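Local coordinates for protein Baccell_00875 (PDB 5NO8) that is a polysaccharide lyase that probably removes the L-rhamnose caps from glucuronic acid in complex arabinogalactan proteins, at residues F77-G82 with V137-V142; L188-T193 with W237-H242; R389-E394 with S438-K443. One frame throughout, in Å; residues are numbered along the deposited sequence.

Contact 1 (F77-G82 with V137-V142); sequences FTVVKG and VSLYDV
Strands 77-81 and 137-140 run antiparallel, their axes 4.6 Å apart and 152° between their directions. Two hydrogen-bonded pairs, Thr78 with Tyr140 and Val80 with Ser138, flank the non-hydrogen-bonded pair Val79 and Leu139. Thr78 N gives a bond of 2.8 Å to Tyr140 O, almost along the C=O axis, and Tyr140 N returns one to Thr78 O; Val80 and Ser138 exchange the same pair of bonds. At Asp141 the backbone bends sharply (phi 49°), and the segments before and after it serve different sheets or faces. There one water donates to Asp141 O and is hydrogen-bonded to Thr78 OG1, while a second joins Val80 O to Ser138 OG at the other end. This ladder lies inside a larger mixed sheet: strand 84-90 pairs with the far edge of 75-81, and on its other edge 137-140 makes backbone hydrogen bonds to Leu225 and Leu227 of strand 225-227. On the face of Val79 and Leu139, Leu139 CD2 lies 3.6 Å from Val79 CB and 3.8 Å from Phe77 CD1, alongside both; Ile110 of strand 110-119 packs on Phe77 and Leu139. On the other face Val80 CG2 meets the edge of the Tyr140 ring, 3.7 Å from CD2. The aliphatic part of Lys81 lies alongside Val137, CG 3.6 Å from CG1, and its NZ reaches Asp109 in a salt bridge.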
loop_
_atom_site.group_PDB
_atom_site.type_symbol
_atom_site.label_atom_id
_atom_site.label_comp_id
_atom_site.label_asym_id
_atom_site.label_seq_id
_atom_site.Cartn_x
_atom_site.Cartn_y
_atom_site.Cartn_z
ATOM N N PHE A 77 25.865 -7.416 -6.901
ATOM C CA PHE A 77 25.598 -8.833 -7.054
ATOM C C PHE A 77 26.507 -9.573 -6.108
ATOM O O PHE A 77 27.555 -9.054 -5.679
ATOM C CB PHE A 77 25.821 -9.306 -8.501
ATOM C CG PHE A 77 27.209 -9.037 -9.012
ATOM C CD1 PHE A 77 28.251 -9.880 -8.686
ATOM C CD2 PHE A 77 27.481 -7.918 -9.779
ATOM C CE1 PHE A 77 29.547 -9.634 -9.137
ATOM C CE2 PHE A 77 28.775 -7.679 -10.230
ATOM C CZ PHE A 77 29.797 -8.531 -9.903
ATOM N N THR A 78 26.099 -10.779 -5.768
ATOM C CA THR A 78 26.931 -11.683 -5.007
ATOM C C THR A 78 27.417 -12.764 -5.935
ATOM O O THR A 78 26.611 -13.522 -6.468
ATOM C CB THR A 78 26.153 -12.255 -3.821
ATOM O OG1 THR A 78 25.771 -11.178 -2.959
ATOM C CG2 THR A 78 26.991 -13.270 -3.049
ATOM N N VAL A 79 28.728 -12.897 -6.077
ATOM C CA VAL A 79 29.308 -13.861 -6.984
ATOM C C VAL A 79 29.828 -15.050 -6.182
ATOM O O VAL A 79 30.507 -14.905 -5.162
ATOM C CB VAL A 79 30.349 -13.261 -7.955
ATOM C CG1 VAL A 79 31.448 -12.553 -7.254
ATOM C CG2 VAL A 79 30.918 -14.336 -8.869
ATOM N N VAL A 80 29.460 -16.221 -6.653
ATOM C CA VAL A 80 29.800 -17.463 -5.996
ATOM C C VAL A 80 30.505 -18.403 -6.954
ATOM O O VAL A 80 30.006 -18.691 -8.050
ATOM C CB VAL A 80 28.526 -18.150 -5.475
ATOM C CG1 VAL A 80 28.867 -19.516 -4.887
ATOM C CG2 VAL A 80 27.851 -17.281 -4.429
ATOM N N LYS A 81 31.676 -18.891 -6.535
ATOM C CA LYS A 81 32.475 -19.861 -7.266
ATOM C C LYS A 81 32.911 -20.860 -6.233
ATOM O O LYS A 81 33.813 -20.577 -5.438
ATOM C CB LYS A 81 33.729 -19.221 -7.878
ATOM C CG LYS A 81 33.495 -18.304 -9.046
ATOM C CD LYS A 81 34.798 -18.009 -9.802
ATOM C CE LYS A 81 35.846 -17.346 -8.939
ATOM N NZ LYS A 81 36.884 -16.646 -9.763
ATOM N N GLY A 82 32.237 -21.996 -6.183
ATOM C CA GLY A 82 32.474 -22.965 -5.100
ATOM C C GLY A 82 32.242 -22.324 -3.738
ATOM O O GLY A 82 31.242 -21.618 -3.531
ATOM N N VAL A 137 30.344 -19.072 -12.892
ATOM C CA VAL A 137 29.977 -18.345 -11.688
ATOM C C VAL A 137 28.462 -18.381 -11.526
ATOM O O VAL A 137 27.715 -18.432 -12.516
ATOM C CB VAL A 137 30.443 -16.878 -11.722
ATOM C CG1 VAL A 137 31.965 -16.808 -11.915
ATOM C CG2 VAL A 137 29.751 -16.078 -12.811
ATOM N N SER A 138 28.024 -18.344 -10.267
ATOM C CA SER A 138 26.625 -18.122 -9.926
ATOM C C SER A 138 26.510 -16.718 -9.349
ATOM O O SER A 138 27.366 -16.293 -8.577
ATOM C CB SER A 138 26.128 -19.154 -8.944
ATOM O OG SER A 138 26.130 -20.453 -9.508
ATOM N N LEU A 139 25.529 -15.959 -9.792
ATOM C CA LEU A 139 25.293 -14.621 -9.260
ATOM C C LEU A 139 23.974 -14.660 -8.512
ATOM O O LEU A 139 22.971 -15.099 -9.080
ATOM C CB LEU A 139 25.199 -13.571 -10.380
ATOM C CG LEU A 139 26.458 -13.459 -11.282
ATOM C CD1 LEU A 139 26.306 -12.345 -12.309
ATOM C CD2 LEU A 139 27.708 -13.257 -10.424
ATOM N N TYR A 140 23.983 -14.205 -7.267
ATOM C CA TYR A 140 22.799 -14.124 -6.465
ATOM C C TYR A 140 22.568 -12.673 -6.056
ATOM O O TYR A 140 23.521 -11.885 -5.935
ATOM C CB TYR A 140 22.972 -14.972 -5.226
ATOM C CG TYR A 140 23.099 -16.440 -5.455
ATOM C CD1 TYR A 140 21.958 -17.250 -5.532
ATOM C CD2 TYR A 140 24.331 -17.053 -5.610
ATOM C CE1 TYR A 140 22.066 -18.606 -5.702
ATOM C CE2 TYR A 140 24.443 -18.423 -5.799
ATOM C CZ TYR A 140 23.290 -19.187 -5.855
ATOM O OH TYR A 140 23.372 -20.539 -6.002
ATOM N N ASP A 141 21.306 -12.315 -5.805
ATOM C CA ASP A 141 20.959 -10.957 -5.366
ATOM C C ASP A 141 21.607 -9.908 -6.271
ATOM O O ASP A 141 22.343 -9.014 -5.836
ATOM C CB ASP A 141 21.321 -10.770 -3.890
ATOM C CG ASP A 141 20.236 -11.308 -2.962
ATOM O OD1 ASP A 141 19.520 -12.257 -3.396
ATOM O OD2 ASP A 141 20.054 -10.754 -1.841
ATOM N N VAL A 142 21.297 -10.059 -7.535
ATOM C CA VAL A 142 21.757 -9.166 -8.596
ATOM C C VAL A 142 20.693 -8.068 -8.717
ATOM O O VAL A 142 19.517 -8.375 -8.880
ATOM C CB VAL A 142 21.852 -9.897 -9.951
ATOM C CG1 VAL A 142 22.403 -8.952 -11.029
ATOM C CG2 VAL A 142 22.686 -11.159 -9.814
HETATM O O HOH W 1 24.339 -8.965 -3.870
HETATM O O HOH W 2 28.727 -21.035 -8.810
#

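Contact 2 (L188-T193 with W237-H242); sequences LGLVVT and WHVFAH
Leu190 CD1 sits over the centre of one face of the Trp237 indole, 3.9 Å from the centroid of the five-membered ring and 15° off its normal, a CH-pi contact. The leucine reaches it with CG anti to the backbone N (chi1 179°), and its CD2 continues along the indole to CE3, 3.8 Å away. Trp237 holds CG in the crowded position between backbone N and carbonyl carbon (chi1 55°), which swings the indole across toward Leu190. On the opposite face of the sheet, the Phe240 ring, in the same first-torsion position, folds over Gly189: Gly189 CA stands 4.1 Å from the ring centroid, and Val191 CG2 meets the ring edge 3.6 Å from CE1. A side chain at Gly189 would run into the phenyl ring, so the absence of one is what lets the aromatic lie flat on the backbone. These contacts ride on an antiparallel ladder in which Gly189 and Phe240, then Val191 and His238, are hydrogen-bonded pairs; Gly189 N to Phe240 O is 2.8 Å. Both are interior strands of an eight-stranded antiparallel sheet, 187-194 lying between 232-242 and 175-180, and 232-242 also pairing with 122-131. At one end Thr193 OG1 lies at the edge of the His238 imidazole, 3.5 Å from CD2, while bonding to Glu236. At the other, the His242 ring brings its edge to the peptide of Leu188 and Gly189, CD2 3.5 Å from Gly189 N, and its ND1 is held by Gly244 N. Further out, Glu125 bonds Trp237 NE1, and Tyr127 and the indole meet edge-to-face. Helix 245-254 lies against the Phe240 face, through Phe248 and Lys251 on the phenyl ring and Leu252 on Val191.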
loop_
_atom_site.group_PDB
_atom_site.type_symbol
_atom_site.label_atom_id
_atom_site.label_comp_id
_atom_site.label_asym_id
_atom_site.label_seq_id
_atom_site.Cartn_x
_atom_site.Cartn_y
_atom_site.Cartn_z
ATOM N N LEU A 188 5.874 8.987 -15.872
ATOM C CA LEU A 188 6.983 8.212 -16.376
ATOM C C LEU A 188 6.706 6.717 -16.266
ATOM O O LEU A 188 6.133 6.264 -15.290
ATOM C CB LEU A 188 8.222 8.545 -15.568
ATOM C CG LEU A 188 9.586 8.190 -16.154
ATOM C CD1 LEU A 188 9.962 9.187 -17.223
ATOM C CD2 LEU A 188 10.660 8.192 -15.081
ATOM N N GLY A 189 7.198 5.987 -17.250
ATOM C CA GLY A 189 7.105 4.546 -17.290
ATOM C C GLY A 189 8.457 3.919 -17.539
ATOM O O GLY A 189 9.329 4.528 -18.175
ATOM N N LEU A 190 8.608 2.693 -17.041
ATOM C CA LEU A 190 9.759 1.852 -17.320
ATOM C C LEU A 190 9.165 0.510 -17.685
ATOM O O LEU A 190 8.409 -0.046 -16.884
ATOM C CB LEU A 190 10.660 1.717 -16.092
ATOM C CG LEU A 190 11.910 0.827 -16.226
ATOM C CD1 LEU A 190 12.946 1.214 -15.179
ATOM C CD2 LEU A 190 11.588 -0.669 -16.079
ATOM N N VAL A 191 9.490 0.021 -18.882
ATOM C CA VAL A 191 8.995 -1.247 -19.382
ATOM C C VAL A 191 10.186 -2.120 -19.726
ATOM O O VAL A 191 11.030 -1.723 -20.548
ATOM C CB VAL A 191 8.086 -1.045 -20.597
ATOM C CG1 VAL A 191 7.798 -2.360 -21.330
ATOM C CG2 VAL A 191 6.787 -0.413 -20.134
ATOM N N VAL A 192 10.241 -3.298 -19.109
ATOM C CA VAL A 192 11.303 -4.276 -19.426
ATOM C C VAL A 192 11.006 -4.908 -20.786
ATOM O O VAL A 192 9.906 -5.429 -21.066
ATOM C CB VAL A 192 11.433 -5.361 -18.328
ATOM C CG1 VAL A 192 12.357 -6.517 -18.756
ATOM C CG2 VAL A 192 11.853 -4.737 -17.023
ATOM N N THR A 193 12.013 -4.878 -21.653
ATOM C CA THR A 193 11.897 -5.433 -23.002
ATOM C C THR A 193 12.841 -6.568 -23.314
ATOM O O THR A 193 12.635 -7.235 -24.302
ATOM C CB THR A 193 12.097 -4.321 -24.052
ATOM O OG1 THR A 193 13.310 -3.588 -23.786
ATOM C CG2 THR A 193 10.914 -3.358 -23.979
ATOM N N TRP A 237 15.488 -2.109 -20.794
ATOM C CA TRP A 237 14.213 -1.476 -20.561
ATOM C C TRP A 237 14.119 -0.153 -21.289
ATOM O O TRP A 237 15.144 0.393 -21.701
ATOM C CB TRP A 237 13.940 -1.317 -19.080
ATOM C CG TRP A 237 14.988 -0.580 -18.238
ATOM C CD1 TRP A 237 15.617 0.596 -18.520
ATOM C CD2 TRP A 237 15.459 -0.975 -16.948
ATOM N NE1 TRP A 237 16.461 0.941 -17.509
ATOM C CE2 TRP A 237 16.383 -0.003 -16.524
ATOM C CE3 TRP A 237 15.166 -2.038 -16.100
ATOM C CZ2 TRP A 237 17.020 -0.068 -15.287
ATOM C CZ3 TRP A 237 15.820 -2.110 -14.867
ATOM C CH2 TRP A 237 16.734 -1.141 -14.489
ATOM N N HIS A 238 12.880 0.319 -21.442
ATOM C CA HIS A 238 12.572 1.619 -22.020
ATOM C C HIS A 238 11.987 2.488 -20.918
ATOM O O HIS A 238 11.087 2.023 -20.214
ATOM C CB HIS A 238 11.507 1.477 -23.065
ATOM C CG HIS A 238 11.967 0.843 -24.325
ATOM N ND1 HIS A 238 11.646 1.357 -25.558
ATOM C CD2 HIS A 238 12.725 -0.253 -24.558
ATOM C CE1 HIS A 238 12.175 0.596 -26.506
ATOM N NE2 HIS A 238 12.819 -0.399 -25.926
ATOM N N VAL A 239 12.501 3.714 -20.784
ATOM C CA VAL A 239 12.005 4.726 -19.867
ATOM C C VAL A 239 11.416 5.860 -20.685
ATOM O O VAL A 239 12.032 6.325 -21.637
ATOM C CB VAL A 239 13.119 5.224 -18.945
ATOM C CG1 VAL A 239 12.599 6.323 -18.034
ATOM C CG2 VAL A 239 13.672 4.065 -18.139
ATOM N N PHE A 240 10.183 6.250 -20.377
ATOM C CA PHE A 240 9.430 7.110 -21.307
ATOM C C PHE A 240 8.338 7.886 -20.587
ATOM O O PHE A 240 7.820 7.472 -19.557
ATOM C CB PHE A 240 8.763 6.275 -22.410
ATOM C CG PHE A 240 7.869 5.185 -21.875
ATOM C CD1 PHE A 240 8.406 3.924 -21.571
ATOM C CD2 PHE A 240 6.513 5.400 -21.656
ATOM C CE1 PHE A 240 7.606 2.916 -21.070
ATOM C CE2 PHE A 240 5.705 4.382 -21.137
ATOM C CZ PHE A 240 6.250 3.141 -20.848
ATOM N N ALA A 241 7.985 9.013 -21.186
ATOM C CA ALA A 241 6.906 9.838 -20.703
ATOM C C ALA A 241 5.583 9.233 -21.140
ATOM O O ALA A 241 5.479 8.644 -22.203
ATOM C CB ALA A 241 7.037 11.239 -21.295
ATOM N N HIS A 242 4.563 9.408 -20.320
ATOM C CA HIS A 242 3.220 9.016 -20.681
ATOM C C HIS A 242 2.175 9.890 -20.010
ATOM O O HIS A 242 2.477 10.681 -19.131
ATOM C CB HIS A 242 2.979 7.507 -20.431
ATOM C CG HIS A 242 2.913 7.128 -18.989
ATOM N ND1 HIS A 242 1.784 7.315 -18.224
ATOM C CD2 HIS A 242 3.847 6.601 -18.156
ATOM C CE1 HIS A 242 2.009 6.883 -16.994
ATOM N NE2 HIS A 242 3.258 6.461 -16.923
#

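Contact 3 (R389-E394 with S438-K443)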
loop_
_atom_site.group_PDB
_atom_site.type_symbol
_atom_site.label_atom_id
_atom_site.label_comp_id
_atom_site.label_asym_id
_atom_site.label_seq_id
_atom_site.Cartn_x
_atom_site.Cartn_y
_atom_site.Cartn_z
ATOM N N ARG A 389 1.371 0.278 20.576
ATOM C CA ARG A 389 1.049 -1.095 20.950
ATOM C C ARG A 389 0.210 -1.109 22.237
ATOM O O ARG A 389 0.178 -2.116 22.959
ATOM C CB ARG A 389 2.338 -1.906 21.118
ATOM C CG ARG A 389 3.166 -2.011 19.834
ATOM C CD ARG A 389 4.654 -2.253 20.088
ATOM N NE ARG A 389 5.352 -2.388 18.808
ATOM C CZ ARG A 389 5.703 -1.380 18.007
ATOM N NH1 ARG A 389 5.468 -0.105 18.360
ATOM N NH2 ARG A 389 6.304 -1.641 16.833
ATOM N N ASP A 390 -0.496 -0.005 22.491
ATOM C CA ASP A 390 -1.233 0.141 23.731
ATOM C C ASP A 390 -2.686 -0.306 23.553
ATOM O O ASP A 390 -3.055 -0.840 22.503
ATOM C CB ASP A 390 -1.038 1.572 24.326
ATOM C CG ASP A 390 -1.844 2.674 23.634
ATOM O OD1 ASP A 390 -2.675 2.470 22.708
ATOM O OD2 ASP A 390 -1.608 3.843 24.036
ATOM N N GLU A 391 -3.486 -0.093 24.588
ATOM C CA GLU A 391 -4.818 -0.675 24.728
ATOM C C GLU A 391 -5.963 0.182 24.168
ATOM O O GLU A 391 -7.143 -0.160 24.344
ATOM C CB GLU A 391 -5.048 -1.022 26.225
ATOM C CG GLU A 391 -5.031 0.171 27.178
ATOM C CD GLU A 391 -3.674 0.460 27.812
ATOM O OE1 GLU A 391 -2.608 0.256 27.158
ATOM O OE2 GLU A 391 -3.676 0.932 28.984
ATOM N N GLY A 392 -5.639 1.286 23.487
ATOM C CA GLY A 392 -6.641 2.167 22.899
ATOM C C GLY A 392 -6.269 2.537 21.477
ATOM O O GLY A 392 -5.690 1.712 20.742
ATOM N N ALA A 393 -6.576 3.776 21.097
ATOM C CA ALA A 393 -6.242 4.323 19.782
ATOM C C ALA A 393 -6.772 3.417 18.657
ATOM O O ALA A 393 -7.964 3.095 18.648
ATOM C CB ALA A 393 -4.736 4.578 19.663
ATOM N N GLU A 394 -5.912 2.956 17.753
ATOM C CA GLU A 394 -6.388 2.184 16.613
ATOM C C GLU A 394 -7.007 0.839 17.011
ATOM O O GLU A 394 -7.690 0.230 16.183
ATOM C CB GLU A 394 -5.241 1.892 15.630
ATOM C CG GLU A 394 -4.822 3.034 14.738
ATOM C CD GLU A 394 -3.813 3.992 15.348
ATOM O OE1 GLU A 394 -3.561 3.980 16.589
ATOM O OE2 GLU A 394 -3.261 4.779 14.549
ATOM N N SER A 438 -5.390 6.906 25.071
ATOM C CA SER A 438 -5.221 5.570 24.500
ATOM C C SER A 438 -4.723 4.534 25.524
ATOM O O SER A 438 -4.634 3.357 25.187
ATOM C CB SER A 438 -4.285 5.660 23.285
ATOM O OG SER A 438 -2.935 5.921 23.668
ATOM N N SER A 439 -4.372 4.950 26.753
ATOM C CA SER A 439 -3.975 4.019 27.804
ATOM C C SER A 439 -4.568 4.425 29.175
ATOM O O SER A 439 -4.977 5.583 29.368
ATOM C CB SER A 439 -2.449 3.871 27.863
ATOM O OG SER A 439 -1.827 5.115 28.173
ATOM N N VAL A 440 -4.649 3.446 30.079
ATOM C CA VAL A 440 -5.340 3.606 31.374
ATOM C C VAL A 440 -4.642 4.607 32.310
ATOM O O VAL A 440 -5.314 5.270 33.086
ATOM C CB VAL A 440 -5.569 2.271 32.112
ATOM C CG1 VAL A 440 -6.414 1.319 31.251
ATOM C CG2 VAL A 440 -4.258 1.593 32.515
ATOM N N ASP A 441 -3.321 4.714 32.224
ATOM C CA ASP A 441 -2.571 5.788 32.917
ATOM C C ASP A 441 -3.033 7.224 32.561
ATOM O O ASP A 441 -2.945 8.129 33.395
ATOM C CB ASP A 441 -1.055 5.661 32.661
ATOM C CG ASP A 441 -0.704 5.621 31.168
ATOM O OD1 ASP A 441 -0.794 4.519 30.579
ATOM O OD2 ASP A 441 -0.352 6.677 30.587
ATOM N N GLN A 442 -3.497 7.424 31.328
ATOM C CA GLN A 442 -3.887 8.735 30.802
ATOM C C GLN A 442 -2.749 9.789 30.895
ATOM O O GLN A 442 -3.027 10.992 30.912
ATOM C CB GLN A 442 -5.181 9.249 31.463
ATOM C CG GLN A 442 -6.376 8.299 31.359
ATOM C CD GLN A 442 -7.691 8.911 31.835
ATOM O OE1 GLN A 442 -7.729 10.029 32.351
ATOM N NE2 GLN A 442 -8.782 8.166 31.667
ATOM N N LYS A 443 -1.496 9.320 30.950
ATOM C CA LYS A 443 -0.301 10.173 31.006
ATOM C C LYS A 443 0.296 10.330 29.612
ATOM O O LYS A 443 1.193 11.148 29.412
ATOM C CB LYS A 443 0.751 9.595 31.975
#
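Two loops of the helical domain meet here, one at residues 389-394 leading into helix 396-409, the other at residues 438-443 preceding helix 448-465, and an Asx turn shapes each of them. In the first, Asp390 OD1 accepts Gly392 N from above the carboxylate plane at 3.3 Å, while OD2 of the same group reaches across the contact. Ser438 OG donates to the syn lone pair of Asp390 OD2, a very short bond of 2.5 Å. Both side chains take the crowded first-torsion position, Asp390 with chi1 77°, so that carboxylate and hydroxyl meet tip to tip. Arg395 forms a salt bridge with Asp390 OD1, which probably favours the charged carboxylate in this buried setting. An alanine in place of Asp390 would probably loosen the loop junction, since it removes the acceptor of the serine hydroxyl, the Asx turn and the partner of Arg395. Glu391 makes the second link. Its chain bends at chi2 (-93°) and brings OE2 to Val440 N, 2.9 Å away with an N-H...O angle of 163°; the same oxygen lies 3.4 Å from Ser439 CB. Between these links the backbones close up at Gly392, where a side chain would clash with Ser438 O, and Ala393 CB touches Ser438 CB at 3.8 Å. Asp441 fixes the second loop, taking Ser439 OG on OD1 at 2.7 Å and Lys443 N on OD2 in the other Asx turn. Phe424 of helix 412-429 packs on both Glu391 and Val440, and Asn450 of helix 448-465 touches Ala393 and Ser438, so the junction packs against both helices.

How the contacts relate
The three contacts come in succession along the chain, without overlap. Contacts 1 and 2 lie in the N-terminal beta-rich part, centres about 28 Å and nearest atoms about 9 Å apart, but in different sheets: 75-81 and 137-145 belong to a mixed sheet, 187-194 and 232-242 to an antiparallel one. Strand 110-119 of the second sheet packs on side chains of contact 1, so the sheets meet. Contact 3 has its centre about 49 Å from that of contact 1 and about 47 Å from that of contact 2, across the chain's centre from the latter. Contacts 1 and 2 thus tie together strands of the beta region, while contact 3 joins two loops of the separate helical part.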